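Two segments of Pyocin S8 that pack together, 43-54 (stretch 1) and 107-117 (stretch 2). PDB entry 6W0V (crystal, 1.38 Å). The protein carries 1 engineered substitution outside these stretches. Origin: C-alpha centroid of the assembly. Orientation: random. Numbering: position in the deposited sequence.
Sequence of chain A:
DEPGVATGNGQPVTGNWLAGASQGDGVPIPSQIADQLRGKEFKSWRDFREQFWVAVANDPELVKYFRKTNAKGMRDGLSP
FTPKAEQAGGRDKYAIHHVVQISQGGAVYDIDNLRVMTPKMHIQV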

# COMPACT_ATOMS: atom_id res chain seq x y z
N LYS A 43 -8.42 11.22 15.37
CA LYS A 43 -8.87 10.51 16.58
C LYS A 43 -7.79 9.54 17.01
O LYS A 43 -7.84 9.05 18.13
N SER A 44 -6.88 9.23 16.10
CA SER A 44 -5.87 8.18 16.29
C SER A 44 -4.87 8.28 15.15
O SER A 44 -5.15 8.97 14.15
N TRP A 45 -3.78 7.55 15.30
CA TRP A 45 -2.81 7.44 14.21
C TRP A 45 -3.51 6.83 13.00
O TRP A 45 -3.35 7.34 11.89
N ARG A 46 -4.28 5.78 13.23
CA ARG A 46 -5.04 5.14 12.13
C ARG A 46 -5.85 6.20 11.40
O ARG A 46 -5.81 6.25 10.18
N ASP A 47 -6.56 7.04 12.12
CA ASP A 47 -7.43 8.05 11.49
C ASP A 47 -6.57 8.96 10.62
O ASP A 47 -6.87 9.20 9.45
N PHE A 48 -5.45 9.40 11.15
CA PHE A 48 -4.54 10.28 10.40
C PHE A 48 -4.03 9.52 9.18
O PHE A 48 -4.02 10.07 8.09
N ARG A 49 -3.56 8.31 9.40
CA ARG A 49 -2.97 7.51 8.31
C ARG A 49 -4.04 7.36 7.23
O ARG A 49 -3.71 7.47 6.04
N GLU A 50 -5.26 7.06 7.63
CA GLU A 50 -6.35 6.86 6.64
C GLU A 50 -6.57 8.16 5.88
O GLU A 50 -6.62 8.16 4.66
N GLN A 51 -6.71 9.27 6.58
CA GLN A 51 -7.03 10.53 5.89
C GLN A 51 -5.85 10.90 5.01
O GLN A 51 -6.05 11.48 3.96
N PHE A 52 -4.66 10.57 5.46
CA PHE A 52 -3.41 10.81 4.71
C PHE A 52 -3.52 10.11 3.36
O PHE A 52 -3.42 10.73 2.30
N TRP A 53 -3.76 8.81 3.42
CA TRP A 53 -3.77 8.03 2.16
C TRP A 53 -5.00 8.38 1.34
O TRP A 53 -4.88 8.38 0.13
N VAL A 54 -6.11 8.68 1.98
CA VAL A 54 -7.31 9.16 1.25
C VAL A 54 -6.94 10.43 0.50
O VAL A 54 -7.30 10.57 -0.65
N ALA A 107 6.23 14.72 17.61
CA ALA A 107 4.80 15.07 17.46
C ALA A 107 4.18 14.04 16.53
O ALA A 107 4.68 13.86 15.40
N VAL A 108 3.17 13.33 17.02
CA VAL A 108 2.51 12.23 16.26
C VAL A 108 1.92 12.83 14.98
O VAL A 108 2.04 12.23 13.92
N TYR A 109 1.27 13.98 15.08
CA TYR A 109 0.48 14.53 13.96
C TYR A 109 1.16 15.76 13.38
O TYR A 109 0.50 16.51 12.64
N ASP A 110 2.44 15.97 13.69
CA ASP A 110 3.17 17.05 13.00
C ASP A 110 3.63 16.47 11.67
O ASP A 110 4.52 15.60 11.64
N ILE A 111 3.03 17.00 10.62
CA ILE A 111 3.25 16.55 9.23
C ILE A 111 4.73 16.73 8.89
O ILE A 111 5.27 15.91 8.16
N ASP A 112 5.38 17.75 9.44
CA ASP A 112 6.81 18.01 9.12
C ASP A 112 7.69 17.01 9.87
O ASP A 112 8.88 16.94 9.57
N ASN A 113 7.10 16.26 10.80
CA ASN A 113 7.81 15.18 11.52
C ASN A 113 7.62 13.85 10.79
O ASN A 113 8.06 12.81 11.31
N LEU A 114 6.95 13.87 9.63
CA LEU A 114 6.61 12.62 8.93
C LEU A 114 7.44 12.49 7.67
O LEU A 114 7.62 13.47 6.95
N ARG A 115 7.86 11.27 7.42
CA ARG A 115 8.48 10.89 6.14
C ARG A 115 7.77 9.64 5.69
O ARG A 115 7.50 8.79 6.53
N VAL A 116 7.52 9.52 4.41
CA VAL A 116 7.04 8.21 3.90
C VAL A 116 8.26 7.41 3.49
O VAL A 116 9.17 7.95 2.85
N MET A 117 8.29 6.17 3.94
CA MET A 117 9.43 5.27 3.75
C MET A 117 8.88 3.92 3.32
O MET A 117 7.78 3.56 3.74

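The helix of stretch 1 packs against the loop, 3-10 segment and strand of stretch 2 mainly through aromatic and aliphatic side chains, burying 451 Å² in total; no hydrogen bond crosses between them. Ahead of the helix, Lys43 directs CA-to-CB away from stretch 2, and its backbone N donates to Asp47 OD2 at 2.8 Å. Ser44, with a p rotamer and also pointing away, is the N-cap: its OG accepts from Asp47 N at 3.0 Å. Its backbone still meets stretch 2, with Ser44 C 3.0 Å from Tyr109 OH. That hydroxyl also lies 3.3 Å from Trp45 N, but the angle is too poor for a hydrogen bond, and it is satisfied elsewhere in the structure.

CA-to-CB of Trp45 runs sideways to stretch 2, but with chi1 t the end of the indole comes nearer to it. There CZ3 approaches Val108 O to 3.1 Å, CE3 lies 3.5 Å from Val108 CG1, and CH2 reaches Leu114 CD2 at 3.9 Å. Arg46 makes no contact with stretch 2 and bonds along the helix instead, its NE forming a salt bridge with Glu50 OE2 at 2.7 Å. One turn on from Trp45, Phe48 points toward stretch 2, also with chi1 t. Its CB rests 3.7 Å from CE1 at the edge of the Tyr109 ring, which an m rotamer brings up to the helix; the two rings meet obliquely, their planes at 54°. The far end of Phe48 goes deeper, CZ lying 3.3 Å from Leu114 CD1 and 4.2 Å from Ile111 CG1.

Glu50 and Gln51 likewise make no contact with stretch 2; Gln51 NE2 donates to Asp47 OD1 at 2.7 Å. Phe52, again t and pointing toward stretch 2, places CZ 3.6 Å from Val116 CG2. Trp53 starts sideways with an m rotamer, but its indole edge comes nearer, CH2 lying 4.1 Å from Val116 CG1. Val116 thus contacts both aromatic residues.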

# COMPACT_ATOMS: atom_id res chain seq x y z
CB LYS A 43 -10.19 9.78 16.29
CG LYS A 43 -11.33 10.71 15.92
CD LYS A 43 -11.47 11.88 16.84
CE LYS A 43 -11.61 11.46 18.28
NZ LYS A 43 -12.83 10.65 18.51
CB SER A 44 -6.48 6.82 16.30
OG SER A 44 -6.97 6.53 15.01
CB TRP A 45 -1.60 6.62 14.62
CG TRP A 45 -0.69 6.54 13.45
CD1 TRP A 45 -0.39 5.46 12.68
CD2 TRP A 45 -0.07 7.67 12.84
NE1 TRP A 45 0.43 5.84 11.66
CE2 TRP A 45 0.66 7.19 11.73
CE3 TRP A 45 -0.00 9.04 13.14
CZ2 TRP A 45 1.41 8.02 10.92
CZ3 TRP A 45 0.74 9.86 12.33
CH2 TRP A 45 1.44 9.36 11.24
CB ARG A 46 -5.98 4.08 12.69
CG ARG A 46 -6.93 3.58 11.62
CD ARG A 46 -7.84 2.56 12.22
NE ARG A 46 -8.67 2.07 11.15
CZ ARG A 46 -9.49 1.04 11.26
NH1 ARG A 46 -9.59 0.40 12.41
NH2 ARG A 46 -10.19 0.66 10.21
CB ASP A 47 -8.15 8.83 12.57
CG ASP A 47 -9.07 9.89 12.04
OD1 ASP A 47 -9.46 9.81 10.88
OD2 ASP A 47 -9.39 10.78 12.81
CB PHE A 48 -3.37 10.69 11.27
CG PHE A 48 -2.38 11.54 10.53
CD1 PHE A 48 -2.53 12.91 10.46
CD2 PHE A 48 -1.31 10.95 9.88
CE1 PHE A 48 -1.62 13.68 9.76
CE2 PHE A 48 -0.41 11.73 9.18
CZ PHE A 48 -0.55 13.09 9.13
CB ARG A 49 -2.50 6.16 8.83
CG ARG A 49 -1.96 5.27 7.72
CD ARG A 49 -3.03 4.34 7.25
NE ARG A 49 -3.28 3.35 8.28
CZ ARG A 49 -4.32 2.54 8.28
NH1 ARG A 49 -4.48 1.65 9.25
NH2 ARG A 49 -5.20 2.61 7.29
CB GLU A 50 -7.63 6.45 7.32
CG GLU A 50 -7.58 5.03 7.78
CD GLU A 50 -8.88 4.56 8.37
OE1 GLU A 50 -9.84 5.36 8.39
OE2 GLU A 50 -8.94 3.40 8.80
CB GLN A 51 -7.36 11.60 6.92
CG GLN A 51 -8.63 11.27 7.67
CD GLN A 51 -9.14 12.47 8.41
OE1 GLN A 51 -9.04 13.59 7.93
NE2 GLN A 51 -9.64 12.23 9.61
CB PHE A 52 -2.25 10.30 5.56
CG PHE A 52 -0.91 10.41 4.92
CD1 PHE A 52 -0.51 9.51 3.95
CD2 PHE A 52 -0.06 11.43 5.29
CE1 PHE A 52 0.74 9.62 3.38
CE2 PHE A 52 1.20 11.53 4.73
CZ PHE A 52 1.59 10.63 3.77
CB TRP A 53 -3.68 6.55 2.46
CG TRP A 53 -2.31 6.22 2.93
CD1 TRP A 53 -1.97 5.72 4.15
CD2 TRP A 53 -1.08 6.44 2.23
NE1 TRP A 53 -0.62 5.58 4.23
CE2 TRP A 53 -0.04 6.00 3.07
CE3 TRP A 53 -0.75 6.92 0.96
CZ2 TRP A 53 1.29 6.03 2.68
CZ3 TRP A 53 0.56 6.95 0.58
CH2 TRP A 53 1.57 6.52 1.43
CB VAL A 54 -8.51 9.37 2.18
CG1 VAL A 54 -9.60 10.20 1.54
CG2 VAL A 54 -9.04 8.04 2.67
CB ALA A 107 4.67 16.48 16.92
CB VAL A 108 1.41 11.54 17.08
CG1 VAL A 108 0.69 10.50 16.24
CG2 VAL A 108 1.94 10.93 18.37
CB TYR A 109 -0.93 14.86 14.40
CG TYR A 109 -1.66 13.71 15.02
CD1 TYR A 109 -2.06 12.63 14.25
CD2 TYR A 109 -1.94 13.69 16.37
CE1 TYR A 109 -2.75 11.58 14.81
CE2 TYR A 109 -2.64 12.65 16.95
CZ TYR A 109 -3.05 11.59 16.16
OH TYR A 109 -3.72 10.55 16.72
CB ASP A 110 4.30 17.70 13.77
CG ASP A 110 4.74 18.92 12.99
OD1 ASP A 110 5.45 18.71 12.01
OD2 ASP A 110 4.30 20.06 13.30
CB ILE A 111 2.32 17.32 8.30
CG1 ILE A 111 0.86 16.99 8.64
CG2 ILE A 111 2.64 17.03 6.85
CD1 ILE A 111 -0.11 18.02 8.19
CB ASP A 112 7.16 19.46 9.41
CG ASP A 112 6.34 20.39 8.54
OD1 ASP A 112 6.22 20.09 7.35
OD2 ASP A 112 5.83 21.38 9.05
CB ASN A 113 7.34 15.05 12.96
CG ASN A 113 8.26 14.16 13.77
OD1 ASN A 113 9.47 14.18 13.57
ND2 ASN A 113 7.68 13.37 14.65
CB LEU A 114 5.13 12.59 8.59
CG LEU A 114 4.21 12.85 9.78
CD1 LEU A 114 2.76 12.81 9.33
CD2 LEU A 114 4.46 11.84 10.90
CB ARG A 115 9.96 10.57 6.32
CG ARG A 115 10.75 11.72 6.89
CD ARG A 115 10.65 12.89 5.97
NE ARG A 115 11.50 12.78 4.80
CZ ARG A 115 12.04 13.84 4.22
NH1 ARG A 115 12.78 13.71 3.13
NH2 ARG A 115 11.83 15.04 4.72
CB VAL A 116 5.99 8.39 2.81
CG1 VAL A 116 5.57 7.03 2.26
CG2 VAL A 116 4.81 9.15 3.35
CB MET A 117 10.19 5.07 5.06
CG MET A 117 10.73 6.35 5.60
SD MET A 117 11.71 5.94 7.02
CE MET A 117 12.75 7.39 7.11